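Local atomic coordinates of diaminopimelate decarboxylase (Helicobacter pylori, PDB entry 2QGH), a protein that catalyses the pyridoxal-5'-phosphate-dependent decarboxylation of diaminopimelate to L-lysine, the last step of bacterial lysine biosynthesis. Residues Glu52-Arg57 with Leu274-Glu279; Lys222-Ala227 with Gln270-Thr275; Ala383-Ser388 with Glu412-Leu417. All coordinates share one frame; numbering follows the deposited sequence.

Interaction 1: residues Glu52-Arg57 with Leu274-Glu279; sequences EAFKGR and LTIICE. With PLP (pyridoxal-5'-phosphate), chain B.
F54 lays one face of its ring over the methyl end of I276, in the layer between strands and helices of the eight-stranded parallel alpha/beta barrel that binds the cofactor. The contact illustrates how such a barrel closes: the loop leaving helix 40-52 leads into the first strand, 59-64, and packs against the last, 275-278, which pairs with it through backbone bonds of I276 to K58 and L60. I276 CD1 stands 3.9 Å from the centroid of the F54 ring and only 13° off its normal, a CH-pi contact near the middle of the face. The anti placement of I276 CG1 to the backbone N (chi1 166°) carries CD1 there. C278, two residues on and so on the same side of the strand, brings its SG to 3.6 Å from F54 CE2; this sulfur-aromatic contact is oblique to the ring. A262 also touches F54, and Y261 touches C278, so helix 258-268 covers this group from outside. Beyond C278 the chain enters the active site, where E279 OE1 lies 2.9 Å from PLP N1; the same oxygen is hydrogen-bonded to H203 NE2. At the other end of the strand, R57 NH1 has its stronger partner in the carbonyl of L272 and adds a weak, bent bond (137°) to L274 O at 3.3 Å.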
ATOM      1  N   GLU A  52      31.074   8.981  10.308  1.00 43.48           N
ATOM      2  CA  GLU A  52      32.490   8.752  10.576  1.00 44.06           C
ATOM      3  C   GLU A  52      33.183   7.910   9.505  1.00 44.25           C
ATOM      4  O   GLU A  52      34.403   7.966   9.355  1.00 44.24           O
ATOM      5  CB  GLU A  52      32.669   8.076  11.936  1.00 45.78           C
ATOM      6  CG  GLU A  52      32.237   6.616  11.962  1.00 47.86           C
ATOM      7  CD  GLU A  52      32.731   5.873  13.195  1.00 49.81           C
ATOM      8  OE1 GLU A  52      32.500   4.646  13.284  1.00 49.72           O
ATOM      9  OE2 GLU A  52      33.349   6.514  14.076  1.00 50.21           O
ATOM     10  N   ALA A  53      32.409   7.122   8.767  1.00 44.13           N
ATOM     11  CA  ALA A  53      32.969   6.282   7.718  1.00 43.51           C
ATOM     12  C   ALA A  53      33.683   7.136   6.672  1.00 43.86           C
ATOM     13  O   ALA A  53      34.397   6.623   5.813  1.00 44.23           O
ATOM     14  CB  ALA A  53      31.866   5.465   7.063  1.00 42.45           C
ATOM     15  N   PHE A  54      33.488   8.445   6.761  1.00 44.17           N
ATOM     16  CA  PHE A  54      34.096   9.381   5.833  1.00 44.82           C
ATOM     17  C   PHE A  54      34.707  10.562   6.580  1.00 46.30           C
ATOM     18  O   PHE A  54      34.149  11.660   6.591  1.00 47.26           O
ATOM     19  CB  PHE A  54      33.045   9.885   4.846  1.00 44.76           C
ATOM     20  CG  PHE A  54      32.633   8.868   3.822  1.00 43.95           C
ATOM     21  CD1 PHE A  54      33.479   8.547   2.767  1.00 42.12           C
ATOM     22  CD2 PHE A  54      31.397   8.235   3.909  1.00 42.99           C
ATOM     23  CE1 PHE A  54      33.096   7.610   1.811  1.00 41.47           C
ATOM     24  CE2 PHE A  54      31.009   7.298   2.959  1.00 40.75           C
ATOM     25  CZ  PHE A  54      31.860   6.988   1.910  1.00 40.58           C
ATOM     26  N   LYS A  55      35.853  10.331   7.206  1.00 48.37           N
ATOM     27  CA  LYS A  55      36.547  11.379   7.948  1.00 49.79           C
ATOM     28  C   LYS A  55      37.681  11.956   7.101  1.00 49.40           C
ATOM     29  O   LYS A  55      37.972  13.154   7.164  1.00 49.59           O
ATOM     30  CB  LYS A  55      37.112  10.810   9.250  1.00 50.36           C
ATOM     31  CG  LYS A  55      36.058  10.257  10.191  1.00 50.57           C
ATOM     32  CD  LYS A  55      36.689   9.414  11.289  1.00 51.88           C
ATOM     33  CE  LYS A  55      37.691  10.213  12.105  1.00 52.17           C
ATOM     34  NZ  LYS A  55      37.044  11.367  12.788  1.00 54.13           N
ATOM     35  N   GLY A  56      38.312  11.095   6.307  1.00 48.90           N
ATOM     36  CA  GLY A  56      39.403  11.532   5.452  1.00 47.70           C
ATOM     37  C   GLY A  56      38.918  12.309   4.241  1.00 47.03           C
ATOM     38  O   GLY A  56      39.648  12.461   3.255  1.00 48.54           O
ATOM     39  N   ARG A  57      37.683  12.800   4.318  1.00 43.83           N
ATOM     40  CA  ARG A  57      37.076  13.567   3.237  1.00 40.63           C
ATOM     41  C   ARG A  57      35.846  14.337   3.695  1.00 38.76           C
ATOM     42  O   ARG A  57      35.260  14.047   4.740  1.00 39.32           O
ATOM     43  CB  ARG A  57      36.654  12.649   2.089  1.00 40.14           C
ATOM     44  CG  ARG A  57      37.750  12.280   1.122  1.00 39.70           C
ATOM     45  CD  ARG A  57      37.259  12.432  -0.310  1.00 39.28           C
ATOM     46  NE  ARG A  57      38.268  12.024  -1.282  1.00 37.78           N
ATOM     47  CZ  ARG A  57      38.177  12.251  -2.587  1.00 36.54           C
ATOM     48  NH1 ARG A  57      37.123  12.890  -3.076  1.00 34.97           N
ATOM     49  NH2 ARG A  57      39.136  11.836  -3.402  1.00 32.93           N
ATOM     50  N   LEU A 274      36.123  16.002  -4.535  1.00 23.53           N
ATOM     51  CA  LEU A 274      34.704  16.326  -4.443  1.00 22.86           C
ATOM     52  C   LEU A 274      34.128  15.899  -3.108  1.00 22.69           C
ATOM     53  O   LEU A 274      34.645  14.986  -2.467  1.00 20.90           O
ATOM     54  CB  LEU A 274      33.936  15.615  -5.553  1.00 20.73           C
ATOM     55  CG  LEU A 274      34.270  16.034  -6.979  1.00 21.08           C
ATOM     56  CD1 LEU A 274      33.572  15.125  -7.973  1.00 20.77           C
ATOM     57  CD2 LEU A 274      33.844  17.467  -7.175  1.00 20.09           C
ATOM     58  N   THR A 275      33.057  16.566  -2.691  1.00 22.97           N
ATOM     59  CA  THR A 275      32.400  16.226  -1.439  1.00 22.03           C
ATOM     60  C   THR A 275      31.515  15.022  -1.730  1.00 22.25           C
ATOM     61  O   THR A 275      30.637  15.078  -2.593  1.00 22.30           O
ATOM     62  CB  THR A 275      31.521  17.383  -0.920  1.00 23.11           C
ATOM     63  OG1 THR A 275      32.348  18.510  -0.607  1.00 21.28           O
ATOM     64  CG2 THR A 275      30.749  16.946   0.336  1.00 22.42           C
ATOM     65  N   ILE A 276      31.751  13.926  -1.024  1.00 21.05           N
ATOM     66  CA  ILE A 276      30.954  12.743  -1.257  1.00 22.93           C
ATOM     67  C   ILE A 276      29.630  12.841  -0.505  1.00 22.96           C
ATOM     68  O   ILE A 276      29.575  13.314   0.630  1.00 22.31           O
ATOM     69  CB  ILE A 276      31.769  11.448  -0.890  1.00 25.24           C
ATOM     70  CG1 ILE A 276      30.850  10.227  -0.790  1.00 24.54           C
ATOM     71  CG2 ILE A 276      32.562  11.669   0.386  1.00 28.85           C
ATOM     72  CD1 ILE A 276      30.090  10.128   0.505  1.00 24.79           C
ATOM     73  N   ILE A 277      28.556  12.434  -1.173  1.00 21.56           N
ATOM     74  CA  ILE A 277      27.226  12.451  -0.583  1.00 20.33           C
ATOM     75  C   ILE A 277      26.640  11.047  -0.608  1.00 20.41           C
ATOM     76  O   ILE A 277      26.717  10.339  -1.622  1.00 19.29           O
ATOM     77  CB  ILE A 277      26.239  13.367  -1.359  1.00 19.30           C
ATOM     78  CG1 ILE A 277      26.661  14.836  -1.264  1.00 18.86           C
ATOM     79  CG2 ILE A 277      24.836  13.202  -0.791  1.00 19.19           C
ATOM     80  CD1 ILE A 277      25.686  15.790  -1.961  1.00 15.94           C
ATOM     81  N   CYS A 278      26.055  10.650   0.515  1.00 20.09           N
ATOM     82  CA  CYS A 278      25.416   9.347   0.616  1.00 20.37           C
ATOM     83  C   CYS A 278      23.963   9.605   0.995  1.00 20.29           C
ATOM     84  O   CYS A 278      23.664  10.500   1.790  1.00 19.05           O
ATOM     85  CB  CYS A 278      26.086   8.487   1.690  1.00 20.23           C
ATOM     86  SG  CYS A 278      27.829   8.084   1.394  1.00 23.45           S
ATOM     87  N   GLU A 279      23.066   8.818   0.421  1.00 20.22           N
ATOM     88  CA  GLU A 279      21.647   8.956   0.700  1.00 19.77           C
ATOM     89  C   GLU A 279      21.083   7.682   1.355  1.00 20.51           C
ATOM     90  O   GLU A 279      20.123   7.088   0.862  1.00 18.26           O
ATOM     91  CB  GLU A 279      20.915   9.267  -0.604  1.00 18.81           C
ATOM     92  CG  GLU A 279      21.539  10.430  -1.368  1.00 16.56           C
ATOM     93  CD  GLU A 279      20.846  10.709  -2.683  1.00 16.74           C
ATOM     94  OE1 GLU A 279      20.368   9.748  -3.320  1.00 18.26           O
ATOM     95  OE2 GLU A 279      20.795  11.884  -3.095  1.00 18.75           O
TER
HETATM   96  N1  PLP B 406      18.411   7.743  -2.765  1.00 17.02           N
HETATM   97  C2  PLP B 406      17.545   7.555  -3.862  1.00 17.99           C
HETATM   98  C2A PLP B 406      17.591   8.469  -5.023  1.00 17.22           C
HETATM   99  C3  PLP B 406      16.594   6.459  -3.802  1.00 19.36           C
HETATM  100  O3  PLP B 406      15.710   6.237  -4.840  1.00 21.26           O
HETATM  101  C4  PLP B 406      16.554   5.614  -2.693  1.00 19.36           C
HETATM  102  C4A PLP B 406      15.735   4.383  -2.868  1.00 18.04           C
HETATM  103  C5  PLP B 406      17.410   5.818  -1.601  1.00 17.41           C
HETATM  104  C6  PLP B 406      18.380   6.891  -1.652  1.00 17.69           C
HETATM  105  C5A PLP B 406      17.313   5.169  -0.287  1.00 18.10           C
HETATM  106  O4P PLP B 406      17.916   3.898  -0.361  1.00 17.92           O
HETATM  107  P   PLP B 406      17.951   2.997   0.794  1.00 17.17           P
HETATM  108  O1P PLP B 406      16.753   2.989   1.793  1.00 16.63           O
HETATM  109  O2P PLP B 406      19.288   3.427   1.543  1.00 17.77           O
HETATM  110  O3P PLP B 406      18.048   1.544   0.191  1.00 17.91           O

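Interaction 2: residues Lys222-Ala227 with Gln270-Thr275; sequences KVAKIA and QGLDLT
L272, in the loop that follows helix 258-268, meets A224 and A227 on helix 213-232. It points toward the helix and carries the contact on one methyl group. With CG anti to the carbonyl carbon (chi1 -71°) and the chain extended beyond it, CD1 reaches the helix surface, where it lies 3.9 Å from A224 CB and equally 3.9 Å from A227 CB. These alanines are three residues apart, nearly one helical turn, and their small side chains let the methyl come close to the backbone: L272 CD1 is 3.4 Å from A224 O. D273 follows as the centre of an inverse gamma turn, with a weak bond from L274 N to L272 O. L274 and T275 lead into strand 275-278, the last of the alpha/beta barrel; L274 packs on F240 of the neighbouring strand, which V223 of the helix also touches. On the helix side A227 packs on V202 of strand 197-203 as well. The contact thus joins helix 213-232 to the loop between helix 258-268 and strand 275-278. No hydrogen bond crosses between the segments. One leucine methyl set between two alanine methyls, and close to a helix carbonyl, implies van der Waals packing without directional bonds.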
ATOM      1  N   LYS A 222      32.627   4.158 -13.012  1.00 29.11           N
ATOM      2  CA  LYS A 222      32.088   4.685 -14.251  1.00 29.17           C
ATOM      3  C   LYS A 222      31.669   6.138 -14.116  1.00 29.01           C
ATOM      4  O   LYS A 222      31.972   6.948 -14.982  1.00 29.54           O
ATOM      5  CB  LYS A 222      30.907   3.839 -14.727  1.00 30.79           C
ATOM      6  CG  LYS A 222      31.323   2.528 -15.396  1.00 35.96           C
ATOM      7  CD  LYS A 222      32.171   1.654 -14.472  1.00 38.79           C
ATOM      8  CE  LYS A 222      32.656   0.381 -15.165  1.00 41.16           C
ATOM      9  NZ  LYS A 222      31.541  -0.489 -15.640  1.00 42.41           N
ATOM     10  N   VAL A 223      30.975   6.470 -13.032  1.00 29.08           N
ATOM     11  CA  VAL A 223      30.525   7.844 -12.822  1.00 27.30           C
ATOM     12  C   VAL A 223      31.697   8.760 -12.484  1.00 26.32           C
ATOM     13  O   VAL A 223      31.670   9.949 -12.790  1.00 25.55           O
ATOM     14  CB  VAL A 223      29.459   7.928 -11.699  1.00 28.12           C
ATOM     15  CG1 VAL A 223      29.020   9.377 -11.492  1.00 24.96           C
ATOM     16  CG2 VAL A 223      28.252   7.064 -12.072  1.00 26.48           C
ATOM     17  N   ALA A 224      32.727   8.212 -11.849  1.00 26.32           N
ATOM     18  CA  ALA A 224      33.897   9.014 -11.519  1.00 26.20           C
ATOM     19  C   ALA A 224      34.587   9.365 -12.836  1.00 28.10           C
ATOM     20  O   ALA A 224      35.177  10.442 -12.981  1.00 29.07           O
ATOM     21  CB  ALA A 224      34.846   8.240 -10.621  1.00 23.43           C
ATOM     22  N   LYS A 225      34.496   8.458 -13.804  1.00 28.09           N
ATOM     23  CA  LYS A 225      35.117   8.696 -15.093  1.00 30.15           C
ATOM     24  C   LYS A 225      34.381   9.810 -15.827  1.00 30.33           C
ATOM     25  O   LYS A 225      35.003  10.747 -16.325  1.00 30.23           O
ATOM     26  CB  LYS A 225      35.126   7.414 -15.928  1.00 31.41           C
ATOM     27  CG  LYS A 225      35.855   7.545 -17.256  1.00 33.88           C
ATOM     28  CD  LYS A 225      36.050   6.184 -17.914  1.00 36.55           C
ATOM     29  CE  LYS A 225      36.713   6.298 -19.275  1.00 37.37           C
ATOM     30  NZ  LYS A 225      36.959   4.947 -19.870  1.00 41.61           N
ATOM     31  N   ILE A 226      33.056   9.719 -15.888  1.00 30.24           N
ATOM     32  CA  ILE A 226      32.279  10.747 -16.569  1.00 30.94           C
ATOM     33  C   ILE A 226      32.480  12.094 -15.870  1.00 30.42           C
ATOM     34  O   ILE A 226      32.551  13.139 -16.523  1.00 31.28           O
ATOM     35  CB  ILE A 226      30.767  10.394 -16.600  1.00 32.16           C
ATOM     36  CG1 ILE A 226      30.218  10.312 -15.180  1.00 34.76           C
ATOM     37  CG2 ILE A 226      30.553   9.056 -17.294  1.00 30.82           C
ATOM     38  CD1 ILE A 226      28.753   9.905 -15.105  1.00 39.61           C
ATOM     39  N   ALA A 227      32.583  12.063 -14.544  1.00 27.88           N
ATOM     40  CA  ALA A 227      32.797  13.280 -13.766  1.00 27.32           C
ATOM     41  C   ALA A 227      34.129  13.915 -14.156  1.00 27.22           C
ATOM     42  O   ALA A 227      34.194  15.111 -14.428  1.00 26.24           O
ATOM     43  CB  ALA A 227      32.792  12.961 -12.278  1.00 25.34           C
ATOM     44  N   GLN A 270      39.715   8.454  -7.321  1.00 33.12           N
ATOM     45  CA  GLN A 270      41.088   8.921  -7.450  1.00 32.53           C
ATOM     46  C   GLN A 270      41.193  10.109  -8.394  1.00 31.47           C
ATOM     47  O   GLN A 270      40.744  10.053  -9.538  1.00 31.10           O
ATOM     48  CB  GLN A 270      42.012   7.799  -7.935  1.00 35.14           C
ATOM     49  CG  GLN A 270      43.484   8.220  -8.017  1.00 37.63           C
ATOM     50  CD  GLN A 270      44.428   7.062  -8.315  1.00 40.18           C
ATOM     51  OE1 GLN A 270      44.500   6.093  -7.559  1.00 40.19           O
ATOM     52  NE2 GLN A 270      45.161   7.166  -9.420  1.00 41.63           N
ATOM     53  N   GLY A 271      41.774  11.192  -7.892  1.00 30.68           N
ATOM     54  CA  GLY A 271      41.954  12.380  -8.699  1.00 27.41           C
ATOM     55  C   GLY A 271      40.779  13.334  -8.689  1.00 27.06           C
ATOM     56  O   GLY A 271      40.832  14.377  -9.340  1.00 27.17           O
ATOM     57  N   LEU A 272      39.719  12.989  -7.967  1.00 25.16           N
ATOM     58  CA  LEU A 272      38.541  13.854  -7.898  1.00 25.32           C
ATOM     59  C   LEU A 272      38.326  14.428  -6.502  1.00 24.40           C
ATOM     60  O   LEU A 272      37.878  13.724  -5.597  1.00 24.73           O
ATOM     61  CB  LEU A 272      37.279  13.093  -8.323  1.00 25.11           C
ATOM     62  CG  LEU A 272      37.117  12.736  -9.802  1.00 26.82           C
ATOM     63  CD1 LEU A 272      35.819  11.950 -10.006  1.00 26.76           C
ATOM     64  CD2 LEU A 272      37.101  14.012 -10.633  1.00 27.48           C
ATOM     65  N   ASP A 273      38.648  15.705  -6.327  1.00 22.91           N
ATOM     66  CA  ASP A 273      38.461  16.348  -5.037  1.00 22.83           C
ATOM     67  C   ASP A 273      37.025  16.870  -4.974  1.00 22.47           C
ATOM     68  O   ASP A 273      36.738  18.015  -5.318  1.00 21.99           O
ATOM     69  CB  ASP A 273      39.469  17.486  -4.854  1.00 20.70           C
ATOM     70  CG  ASP A 273      39.285  18.220  -3.540  1.00 22.29           C
ATOM     71  OD1 ASP A 273      38.538  17.715  -2.677  1.00 21.53           O
ATOM     72  OD2 ASP A 273      39.890  19.299  -3.365  1.00 24.29           O
ATOM     73  N   LEU A 274      36.123  16.002  -4.535  1.00 23.53           N
ATOM     74  CA  LEU A 274      34.704  16.326  -4.443  1.00 22.86           C
ATOM     75  C   LEU A 274      34.128  15.899  -3.108  1.00 22.69           C
ATOM     76  O   LEU A 274      34.645  14.986  -2.467  1.00 20.90           O
ATOM     77  CB  LEU A 274      33.936  15.615  -5.553  1.00 20.73           C
ATOM     78  CG  LEU A 274      34.270  16.034  -6.979  1.00 21.08           C
ATOM     79  CD1 LEU A 274      33.572  15.125  -7.973  1.00 20.77           C
ATOM     80  CD2 LEU A 274      33.844  17.467  -7.175  1.00 20.09           C
ATOM     81  N   THR A 275      33.057  16.566  -2.691  1.00 22.97           N
ATOM     82  CA  THR A 275      32.400  16.226  -1.439  1.00 22.03           C
ATOM     83  C   THR A 275      31.515  15.022  -1.730  1.00 22.25           C
ATOM     84  O   THR A 275      30.637  15.078  -2.593  1.00 22.30           O
ATOM     85  CB  THR A 275      31.521  17.383  -0.920  1.00 23.11           C
ATOM     86  OG1 THR A 275      32.348  18.510  -0.607  1.00 21.28           O
ATOM     87  CG2 THR A 275      30.749  16.946   0.336  1.00 22.42           C
TER

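Interaction 3: residues Ala383-Ser388 with Glu412-Leu417; sequences ASQYNS and EDLWRL
At the dimer interface, beside a bound lysine, the loop 383-388 between strands 369-372 and 393-397 of the mixed beta sheet outside the barrel is backed by the C-terminal segment 412-417 through the side chain of L414. The loop follows Y378 and M382, residues of the cofactor and lysine pockets, and opens with an ST turn in which Y386 N donates to S384 OG at 3.3 Å. L414 divides its two methyl groups between two loop residues. CD2 lies against the side chain of Q385, 3.5 Å from Q385 NE2 and within 4.0 Å of every side-chain atom of Q385 from CB to the amide; the two side chains run past each other in opposite directions. The extended form of Q385 beyond CG (chi2 177°) provides that length of apolar surface. The other methyl, L414 CD1, reaches S388, 3.6 Å from S388 O and 4.1 Å from S388 CB. No hydrogen bond joins the segments; the polar end of Q385 is held elsewhere, its NE2 by E409 of the same chain and its OE1 by K391 of the second subunit. That gives the amide partners at both of its polar atoms while its carbon chain remains in contact with leucine. Other loop residues also meet the second subunit: N387 O is bonded to S88 and S388 OG weakly to R94 there. Y386 OH bonds E350 of its own chain and, weakly, the bound lysine. Within the C-terminal segment, a salt bridge links D413, in a short helical turn (412-414), to R416. R416 NH2 approaches D413 OD1 nearly along the carboxylate C-O axis at 3.0 Å, and D413 OD1 lies 22° out of the guanidinium plane.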
ATOM      1  N   ALA A 383       2.329   2.277   4.681  1.00 12.79           N
ATOM      2  CA  ALA A 383       1.098   1.812   5.310  1.00 13.64           C
ATOM      3  C   ALA A 383      -0.139   2.537   4.783  1.00 13.61           C
ATOM      4  O   ALA A 383      -0.073   3.711   4.427  1.00 13.35           O
ATOM      5  CB  ALA A 383       1.193   1.971   6.834  1.00 12.26           C
ATOM      6  N   SER A 384      -1.264   1.825   4.745  1.00 13.71           N
ATOM      7  CA  SER A 384      -2.528   2.382   4.264  1.00 14.48           C
ATOM      8  C   SER A 384      -3.632   2.119   5.281  1.00 15.78           C
ATOM      9  O   SER A 384      -3.375   1.558   6.347  1.00 17.20           O
ATOM     10  CB  SER A 384      -2.930   1.727   2.952  1.00 12.75           C
ATOM     11  OG  SER A 384      -3.313   0.382   3.189  1.00 14.90           O
ATOM     12  N   GLN A 385      -4.857   2.510   4.930  1.00 15.75           N
ATOM     13  CA  GLN A 385      -6.022   2.315   5.788  1.00 16.14           C
ATOM     14  C   GLN A 385      -6.946   1.244   5.204  1.00 15.39           C
ATOM     15  O   GLN A 385      -8.127   1.158   5.549  1.00 12.46           O
ATOM     16  CB  GLN A 385      -6.785   3.627   5.929  1.00 17.81           C
ATOM     17  CG  GLN A 385      -5.916   4.785   6.371  1.00 24.46           C
ATOM     18  CD  GLN A 385      -6.686   6.083   6.419  1.00 27.37           C
ATOM     19  OE1 GLN A 385      -7.284   6.497   5.427  1.00 30.39           O
ATOM     20  NE2 GLN A 385      -6.680   6.733   7.572  1.00 28.80           N
ATOM     21  N   TYR A 386      -6.395   0.435   4.309  1.00 14.04           N
ATOM     22  CA  TYR A 386      -7.142  -0.638   3.672  1.00 14.07           C
ATOM     23  C   TYR A 386      -7.967  -1.443   4.700  1.00 13.35           C
ATOM     24  O   TYR A 386      -7.495  -1.729   5.804  1.00  9.56           O
ATOM     25  CB  TYR A 386      -6.156  -1.539   2.921  1.00 16.02           C
ATOM     26  CG  TYR A 386      -6.787  -2.642   2.101  1.00 14.90           C
ATOM     27  CD1 TYR A 386      -7.910  -2.393   1.310  1.00 13.21           C
ATOM     28  CD2 TYR A 386      -6.244  -3.933   2.099  1.00 12.62           C
ATOM     29  CE1 TYR A 386      -8.479  -3.405   0.537  1.00 15.54           C
ATOM     30  CE2 TYR A 386      -6.798  -4.946   1.329  1.00 11.02           C
ATOM     31  CZ  TYR A 386      -7.920  -4.676   0.551  1.00 13.26           C
ATOM     32  OH  TYR A 386      -8.493  -5.676  -0.201  1.00 13.64           O
ATOM     33  N   ASN A 387      -9.194  -1.803   4.317  1.00 12.72           N
ATOM     34  CA  ASN A 387     -10.120  -2.536   5.184  1.00 12.74           C
ATOM     35  C   ASN A 387     -10.600  -1.569   6.272  1.00 13.22           C
ATOM     36  O   ASN A 387     -11.138  -1.984   7.299  1.00 14.30           O
ATOM     37  CB  ASN A 387      -9.434  -3.755   5.835  1.00 13.00           C
ATOM     38  CG  ASN A 387      -9.295  -4.951   4.881  1.00 17.98           C
ATOM     39  OD1 ASN A 387      -9.218  -4.796   3.651  1.00 14.52           O
ATOM     40  ND2 ASN A 387      -9.245  -6.155   5.458  1.00 14.63           N
ATOM     41  N   SER A 388     -10.414  -0.274   6.034  1.00 12.91           N
ATOM     42  CA  SER A 388     -10.809   0.741   7.008  1.00 13.05           C
ATOM     43  C   SER A 388     -10.184   0.466   8.376  1.00 13.55           C
ATOM     44  O   SER A 388     -10.889   0.322   9.374  1.00 12.84           O
ATOM     45  CB  SER A 388     -12.330   0.799   7.151  1.00 12.94           C
ATOM     46  OG  SER A 388     -12.923   1.423   6.035  1.00 12.98           O
ATOM     47  N   GLU A 412     -12.864   7.885  13.087  1.00 20.59           N
ATOM     48  CA  GLU A 412     -13.434   8.997  12.343  1.00 22.19           C
ATOM     49  C   GLU A 412     -12.463   9.675  11.377  1.00 20.57           C
ATOM     50  O   GLU A 412     -12.892  10.342  10.438  1.00 20.85           O
ATOM     51  CB  GLU A 412     -14.011  10.033  13.303  1.00 25.29           C
ATOM     52  CG  GLU A 412     -14.946   9.448  14.350  1.00 33.46           C
ATOM     53  CD  GLU A 412     -14.203   9.016  15.606  1.00 38.25           C
ATOM     54  OE1 GLU A 412     -13.578   9.890  16.252  1.00 39.95           O
ATOM     55  OE2 GLU A 412     -14.236   7.811  15.947  1.00 39.61           O
ATOM     56  N   ASP A 413     -11.163   9.522  11.604  1.00 18.89           N
ATOM     57  CA  ASP A 413     -10.188  10.137  10.710  1.00 19.57           C
ATOM     58  C   ASP A 413     -10.195   9.436   9.353  1.00 18.72           C
ATOM     59  O   ASP A 413      -9.741   9.990   8.359  1.00 19.24           O
ATOM     60  CB  ASP A 413      -8.770  10.091  11.308  1.00 19.82           C
ATOM     61  CG  ASP A 413      -8.646  10.894  12.593  1.00 21.79           C
ATOM     62  OD1 ASP A 413      -9.326  11.934  12.721  1.00 25.89           O
ATOM     63  OD2 ASP A 413      -7.861  10.499  13.477  1.00 25.16           O
ATOM     64  N   LEU A 414     -10.720   8.218   9.310  1.00 18.14           N
ATOM     65  CA  LEU A 414     -10.774   7.467   8.059  1.00 17.67           C
ATOM     66  C   LEU A 414     -11.658   8.129   7.010  1.00 16.63           C
ATOM     67  O   LEU A 414     -11.333   8.127   5.829  1.00 16.97           O
ATOM     68  CB  LEU A 414     -11.309   6.052   8.297  1.00 16.00           C
ATOM     69  CG  LEU A 414     -10.496   5.053   9.125  1.00 20.17           C
ATOM     70  CD1 LEU A 414     -11.415   3.916   9.598  1.00 21.02           C
ATOM     71  CD2 LEU A 414      -9.327   4.515   8.304  1.00 16.03           C
ATOM     72  N   TRP A 415     -12.776   8.698   7.446  1.00 16.99           N
ATOM     73  CA  TRP A 415     -13.731   9.296   6.517  1.00 17.57           C
ATOM     74  C   TRP A 415     -13.997  10.780   6.719  1.00 18.75           C
ATOM     75  O   TRP A 415     -14.972  11.316   6.190  1.00 19.80           O
ATOM     76  CB  TRP A 415     -15.049   8.520   6.603  1.00 14.72           C
ATOM     77  CG  TRP A 415     -15.645   8.507   7.985  1.00 14.93           C
ATOM     78  CD1 TRP A 415     -16.269   9.545   8.615  1.00 13.95           C
ATOM     79  CD2 TRP A 415     -15.668   7.410   8.909  1.00 14.75           C
ATOM     80  NE1 TRP A 415     -16.675   9.166   9.865  1.00 12.34           N
ATOM     81  CE2 TRP A 415     -16.322   7.860  10.073  1.00 13.43           C
ATOM     82  CE3 TRP A 415     -15.200   6.090   8.864  1.00 17.23           C
ATOM     83  CZ2 TRP A 415     -16.524   7.039  11.190  1.00 15.23           C
ATOM     84  CZ3 TRP A 415     -15.402   5.268   9.978  1.00 15.59           C
ATOM     85  CH2 TRP A 415     -16.058   5.750  11.122  1.00 18.46           C
ATOM     86  N   ARG A 416     -13.128  11.436   7.477  1.00 18.98           N
ATOM     87  CA  ARG A 416     -13.254  12.858   7.771  1.00 21.95           C
ATOM     88  C   ARG A 416     -13.460  13.719   6.522  1.00 20.41           C
ATOM     89  O   ARG A 416     -14.319  14.595   6.502  1.00 21.40           O
ATOM     90  CB  ARG A 416     -11.999  13.338   8.515  1.00 25.12           C
ATOM     91  CG  ARG A 416     -12.065  14.773   9.011  1.00 30.46           C
ATOM     92  CD  ARG A 416     -12.827  14.846  10.324  1.00 35.71           C
ATOM     93  NE  ARG A 416     -12.056  14.250  11.413  1.00 39.73           N
ATOM     94  CZ  ARG A 416     -12.555  13.930  12.603  1.00 41.27           C
ATOM     95  NH1 ARG A 416     -13.841  14.140  12.870  1.00 40.66           N
ATOM     96  NH2 ARG A 416     -11.764  13.405  13.530  1.00 42.74           N
ATOM     97  N   LEU A 417     -12.671  13.462   5.484  1.00 19.98           N
ATOM     98  CA  LEU A 417     -12.745  14.235   4.243  1.00 19.55           C
ATOM     99  C   LEU A 417     -13.800  13.755   3.254  1.00 20.27           C
ATOM    100  O   LEU A 417     -13.817  14.179   2.095  1.00 20.14           O
ATOM    101  CB  LEU A 417     -11.375  14.252   3.561  1.00 19.15           C
ATOM    102  CG  LEU A 417     -10.223  14.890   4.352  1.00 19.67           C
ATOM    103  CD1 LEU A 417      -8.902  14.698   3.617  1.00 15.89           C
ATOM    104  CD2 LEU A 417     -10.512  16.367   4.560  1.00 18.05           C
TER

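In the fold
Interactions 1 and 2 belong to the same part of the barrel: they share L274 and T275, and the two contacts touch each other directly. Interaction 2 is wholly buried, interaction 1 buried apart from R57, and interaction 3 buried apart from Q385. Interaction 1 combines an aromatic ring, a sulfur and an arginine, whereas interaction 2 rests on a single leucine methyl. Interaction 3 lies across the chain's centre, about 19 Å from interaction 1 between nearest atoms, and depends on one leucine beside residues that also bond to the second subunit. Thus the first two join elements within the barrel, while the third joins a loop to the C-terminal segment at the interface between subunits.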